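Local structure of chitin-binding domain 3 protein (Micromonospora aurantiaca ATCC 27029, 5OPF) at residues N49-H60 / I175-Y186. The protein is a copper-dependent lytic polysaccharide monooxygenase that probably cleaves chains of crystalline polysaccharides such as cellulose or chitin by oxidation. Numbering follows the deposited sequence.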
loop_
_atom_site.group_PDB
_atom_site.type_symbol
_atom_site.label_atom_id
_atom_site.label_comp_id
_atom_site.label_asym_id
_atom_site.label_seq_id
_atom_site.Cartn_x
_atom_site.Cartn_y
_atom_site.Cartn_z
ATOM N N ASN A 49 6.669 -0.857 7.844
ATOM C CA ASN A 49 6.812 0.595 7.832
ATOM C C ASN A 49 7.893 1.090 6.882
ATOM O O ASN A 49 8.103 2.311 6.800
ATOM C CB ASN A 49 7.093 1.096 9.267
ATOM C CG ASN A 49 8.482 0.732 9.761
ATOM O OD1 ASN A 49 9.257 0.075 9.073
ATOM N ND2 ASN A 49 8.805 1.182 10.956
ATOM N N GLY A 50 8.563 0.201 6.153
ATOM C CA GLY A 50 9.767 0.563 5.426
ATOM C C GLY A 50 9.748 0.301 3.932
ATOM O O GLY A 50 10.800 0.071 3.331
ATOM N N LEU A 51 8.567 0.361 3.315
ATOM C CA LEU A 51 8.428 0.028 1.889
ATOM C C LEU A 51 8.692 1.276 1.039
ATOM O O LEU A 51 7.789 1.891 0.449
ATOM C CB LEU A 51 7.069 -0.603 1.614
ATOM C CG LEU A 51 7.051 -1.630 0.471
ATOM C CD1 LEU A 51 5.691 -2.320 0.450
ATOM C CD2 LEU A 51 7.381 -1.016 -0.882
ATOM N N PHE A 52 9.982 1.631 0.967
ATOM C CA PHE A 52 10.412 2.842 0.289
ATOM C C PHE A 52 11.554 2.588 -0.682
ATOM O O PHE A 52 12.321 1.623 -0.561
ATOM C CB PHE A 52 10.797 3.969 1.279
ATOM C CG PHE A 52 11.966 3.644 2.171
ATOM C CD1 PHE A 52 13.270 3.757 1.714
ATOM C CD2 PHE A 52 11.757 3.242 3.481
ATOM C CE1 PHE A 52 14.334 3.465 2.546
ATOM C CE2 PHE A 52 12.824 2.949 4.312
ATOM C CZ PHE A 52 14.104 3.065 3.841
ATOM N N ARG A 53 11.660 3.527 -1.629
ATOM C CA ARG A 53 12.843 3.763 -2.439
ATOM C C ARG A 53 13.423 5.117 -2.047
ATOM O O ARG A 53 12.762 5.927 -1.380
ATOM C CB ARG A 53 12.504 3.808 -3.931
ATOM C CG ARG A 53 11.887 2.529 -4.496
ATOM C CD ARG A 53 11.752 2.591 -6.018
ATOM N NE ARG A 53 13.053 2.458 -6.655
ATOM C CZ ARG A 53 13.660 1.305 -6.907
ATOM N NH1 ARG A 53 13.073 0.145 -6.636
ATOM N NH2 ARG A 53 14.864 1.313 -7.458
ATOM N N GLU A 54 14.675 5.353 -2.451
ATOM C CA GLU A 54 15.304 6.658 -2.299
ATOM C C GLU A 54 15.887 7.088 -3.633
ATOM O O GLU A 54 16.292 6.254 -4.447
ATOM C CB GLU A 54 16.380 6.648 -1.194
ATOM C CG GLU A 54 15.733 6.487 0.178
ATOM C CD GLU A 54 16.691 6.457 1.343
ATOM O OE1 GLU A 54 17.910 6.593 1.123
ATOM O OE2 GLU A 54 16.201 6.309 2.488
ATOM N N GLY A 55 15.887 8.395 -3.872
ATOM C CA GLY A 55 16.484 8.954 -5.074
ATOM C C GLY A 55 15.646 8.867 -6.331
ATOM O O GLY A 55 16.181 9.055 -7.427
ATOM N N VAL A 56 14.344 8.597 -6.218
ATOM C CA VAL A 56 13.496 8.478 -7.402
ATOM C C VAL A 56 13.318 9.806 -8.129
ATOM O O VAL A 56 13.001 9.823 -9.328
ATOM C CB VAL A 56 12.153 7.853 -6.969
ATOM C CG1 VAL A 56 11.124 7.883 -8.102
ATOM C CG2 VAL A 56 12.377 6.420 -6.488
ATOM N N ALA A 57 13.512 10.925 -7.441
ATOM C CA ALA A 57 13.461 12.247 -8.070
ATOM C C ALA A 57 12.139 12.473 -8.797
ATOM O O ALA A 57 12.098 13.091 -9.863
ATOM C CB ALA A 57 14.656 12.487 -9.003
ATOM N N GLY A 58 11.054 11.972 -8.209
ATOM C CA GLY A 58 9.721 12.177 -8.723
ATOM C C GLY A 58 9.326 11.271 -9.866
ATOM O O GLY A 58 8.144 11.250 -10.244
ATOM N N ASN A 59 10.256 10.510 -10.436
ATOM C CA ASN A 59 9.948 9.667 -11.590
ATOM C C ASN A 59 9.519 8.268 -11.135
ATOM O O ASN A 59 10.189 7.255 -11.365
ATOM C CB ASN A 59 11.140 9.602 -12.530
ATOM C CG ASN A 59 10.831 8.816 -13.776
ATOM O OD1 ASN A 59 9.657 8.556 -14.079
ATOM N ND2 ASN A 59 11.872 8.416 -14.501
ATOM N N HIS A 60 8.346 8.219 -10.501
ATOM C CA HIS A 60 7.878 6.962 -9.922
ATOM C C HIS A 60 7.653 5.910 -10.998
ATOM O O HIS A 60 8.063 4.753 -10.841
ATOM C CB HIS A 60 6.607 7.193 -9.100
ATOM C CG HIS A 60 6.770 8.254 -8.067
ATOM N ND1 HIS A 60 7.551 8.075 -6.947
ATOM C CD2 HIS A 60 6.336 9.538 -8.030
ATOM C CE1 HIS A 60 7.561 9.194 -6.248
ATOM N NE2 HIS A 60 6.840 10.101 -6.884
ATOM N N ILE A 175 1.046 6.554 -3.051
ATOM C CA ILE A 175 2.444 6.975 -3.139
ATOM C C ILE A 175 2.641 8.132 -2.169
ATOM O O ILE A 175 1.982 9.172 -2.290
ATOM C CB ILE A 175 2.829 7.416 -4.563
ATOM C CG1 ILE A 175 2.556 6.295 -5.566
ATOM C CG2 ILE A 175 4.316 7.868 -4.594
ATOM C CD1 ILE A 175 2.890 6.649 -7.007
ATOM N N TRP A 176 3.542 7.957 -1.208
ATOM C CA TRP A 176 3.925 9.003 -0.265
ATOM C C TRP A 176 5.333 9.478 -0.598
ATOM O O TRP A 176 6.287 8.697 -0.515
ATOM C CB TRP A 176 3.921 8.441 1.152
ATOM C CG TRP A 176 4.443 9.340 2.262
ATOM C CD1 TRP A 176 4.421 10.713 2.339
ATOM C CD2 TRP A 176 5.006 8.881 3.493
ATOM N NE1 TRP A 176 4.943 11.121 3.556
ATOM C CE2 TRP A 176 5.308 10.011 4.273
ATOM C CE3 TRP A 176 5.303 7.618 3.999
ATOM C CZ2 TRP A 176 5.858 9.907 5.547
ATOM C CZ3 TRP A 176 5.861 7.518 5.252
ATOM C CH2 TRP A 176 6.123 8.655 6.015
ATOM N N GLN A 177 5.476 10.753 -0.962
ATOM C CA GLN A 177 6.785 11.383 -1.094
ATOM C C GLN A 177 7.044 12.102 0.225
ATOM O O GLN A 177 6.382 13.096 0.532
ATOM C CB GLN A 177 6.793 12.358 -2.271
ATOM C CG GLN A 177 8.129 13.065 -2.480
ATOM C CD GLN A 177 9.217 12.150 -3.000
ATOM O OE1 GLN A 177 8.954 11.225 -3.748
ATOM N NE2 GLN A 177 10.454 12.430 -2.632
ATOM N N ALA A 178 7.968 11.584 1.022
ATOM C CA ALA A 178 8.264 12.161 2.327
ATOM C C ALA A 178 9.089 13.437 2.158
ATOM O O ALA A 178 9.731 13.652 1.124
ATOM C CB ALA A 178 9.008 11.146 3.183
ATOM N N SER A 179 9.061 14.301 3.177
ATOM C CA SER A 179 9.651 15.639 3.050
ATOM C C SER A 179 11.070 15.782 3.600
ATOM O O SER A 179 11.708 16.816 3.350
ATOM C CB SER A 179 8.759 16.697 3.717
ATOM O OG SER A 179 7.510 16.781 3.055
ATOM N N HIS A 180 11.572 14.806 4.348
ATOM C CA HIS A 180 12.872 14.904 5.006
ATOM C C HIS A 180 14.043 14.491 4.123
ATOM O O HIS A 180 15.202 14.717 4.497
ATOM C CB HIS A 180 12.878 14.010 6.254
ATOM C CG HIS A 180 12.717 12.554 5.949
ATOM N ND1 HIS A 180 11.688 12.076 5.162
ATOM C CD2 HIS A 180 13.453 11.478 6.317
ATOM C CE1 HIS A 180 11.805 10.764 5.062
ATOM N NE2 HIS A 180 12.857 10.374 5.760
ATOM N N LEU A 181 13.761 13.887 2.977
ATOM C CA LEU A 181 14.713 13.179 2.140
ATOM C C LEU A 181 13.961 12.859 0.862
ATOM O O LEU A 181 12.732 12.794 0.876
ATOM C CB LEU A 181 15.120 11.880 2.852
ATOM C CG LEU A 181 16.296 11.058 2.351
ATOM C CD1 LEU A 181 17.598 11.823 2.531
ATOM C CD2 LEU A 181 16.359 9.739 3.098
ATOM N N ASP A 182 14.687 12.645 -0.244
ATOM C CA ASP A 182 14.027 12.073 -1.427
ATOM C C ASP A 182 13.812 10.590 -1.161
ATOM O O ASP A 182 14.648 9.746 -1.485
ATOM C CB ASP A 182 14.811 12.297 -2.713
ATOM C CG ASP A 182 14.109 11.709 -3.932
ATOM O OD1 ASP A 182 12.946 11.262 -3.807
ATOM O OD2 ASP A 182 14.724 11.708 -5.024
ATOM N N GLN A 183 12.688 10.289 -0.518
ATOM C CA GLN A 183 12.323 8.952 -0.080
ATOM C C GLN A 183 10.837 8.800 -0.347
ATOM O O GLN A 183 10.046 9.653 0.072
ATOM C CB GLN A 183 12.608 8.804 1.415
ATOM C CG GLN A 183 12.379 7.415 1.975
ATOM C CD GLN A 183 12.504 7.388 3.488
ATOM O OE1 GLN A 183 11.647 7.901 4.191
ATOM N NE2 GLN A 183 13.585 6.813 3.992
ATOM N N SER A 184 10.478 7.750 -1.073
ATOM C CA SER A 184 9.114 7.552 -1.535
ATOM C C SER A 184 8.639 6.146 -1.198
ATOM O O SER A 184 9.387 5.173 -1.326
ATOM C CB SER A 184 9.051 7.817 -3.046
ATOM O OG SER A 184 10.112 7.182 -3.741
ATOM N N TYR A 185 7.372 6.050 -0.790
ATOM C CA TYR A 185 6.770 4.809 -0.328
ATOM C C TYR A 185 5.618 4.416 -1.247
ATOM O O TYR A 185 4.880 5.277 -1.739
ATOM C CB TYR A 185 6.213 4.969 1.093
ATOM C CG TYR A 185 7.225 5.288 2.171
ATOM C CD1 TYR A 185 7.885 6.513 2.207
ATOM C CD2 TYR A 185 7.492 4.382 3.203
ATOM C CE1 TYR A 185 8.783 6.819 3.225
ATOM C CE2 TYR A 185 8.390 4.678 4.215
ATOM C CZ TYR A 185 9.042 5.891 4.220
ATOM O OH TYR A 185 9.934 6.180 5.236
ATOM N N TYR A 186 5.436 3.104 -1.428
ATOM C CA TYR A 186 4.553 2.556 -2.458
ATOM C C TYR A 186 3.659 1.498 -1.825
ATOM O O TYR A 186 4.125 0.397 -1.510
ATOM C CB TYR A 186 5.392 1.957 -3.592
ATOM C CG TYR A 186 6.291 3.004 -4.201
ATOM C CD1 TYR A 186 5.812 3.870 -5.174
ATOM C CD2 TYR A 186 7.605 3.152 -3.782
ATOM C CE1 TYR A 186 6.621 4.876 -5.703
ATOM C CE2 TYR A 186 8.422 4.140 -4.304
ATOM C CZ TYR A 186 7.931 5.005 -5.264
ATOM O OH TYR A 186 8.769 5.976 -5.776
HETATM O O HOH W 1 12.733 8.359 -3.708
HETATM O O HOH W 2 10.933 10.813 -5.648
#
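Phe52, its ring set between its own backbone N and carbonyl carbon (chi1 63°), meets Tyr185, whose CG lies opposite its carbonyl carbon (chi1 -63°); with these torsions the two side chains lie side by side on one face of the sheet, pointing the same way, which brings Phe52 CB over the phenol. Phe52 CB sits over the centre of the Tyr185 ring, 3.7 Å from its centroid, a CH-pi contact; the rings themselves meet obliquely. The extended Gln183 lays NE2 over one face of the Phe52 ring, and the same nitrogen donates to the anti side of Glu54 OE2 at 3.1 Å. Gln183 OE1 accepts from Tyr185 OH at 2.6 Å, the hydroxyl standing well above the carbonyl plane. That hydroxyl also bonds the N of His1, which with His108 forms the histidine brace; Tyr185 stands beside the copper. A leucine in its place would probably leave His1 N and Gln183 OE1 without these bonds and strip Phe52 CB of its aromatic face. On the face that carries Arg53 and Ser184, Tyr186 OH bonds His60 ND1 at the edge of the imidazole, 2.7 Å away, and also Ser184 OG; Ile175 CG2 covers one face of the His60 ring. Arg53 and Ser184 form a hydrogen-bonded antiparallel pair (Arg53 N to Ser184 O, 2.8 Å). Past the strand, Asp182 grips the turn: OD2 takes Ala57 N at 2.8 Å through its syn lone pair, while OD1 accepts Gln177 NE2 from above the carboxylate plane. One water joins Asp182 OD1 to Val56 N, another to Gly58 N. Strand 52-54 thus lies antiparallel along 183-192, which pairs with 169-178 in the immunoglobulin-like beta-sandwich of the LPMO domain; helix 60-63 touches Arg53 and Val56, helix 75-78 Leu51 and Arg53, and Tyr112 of strand 110-118 holds His60 NE2.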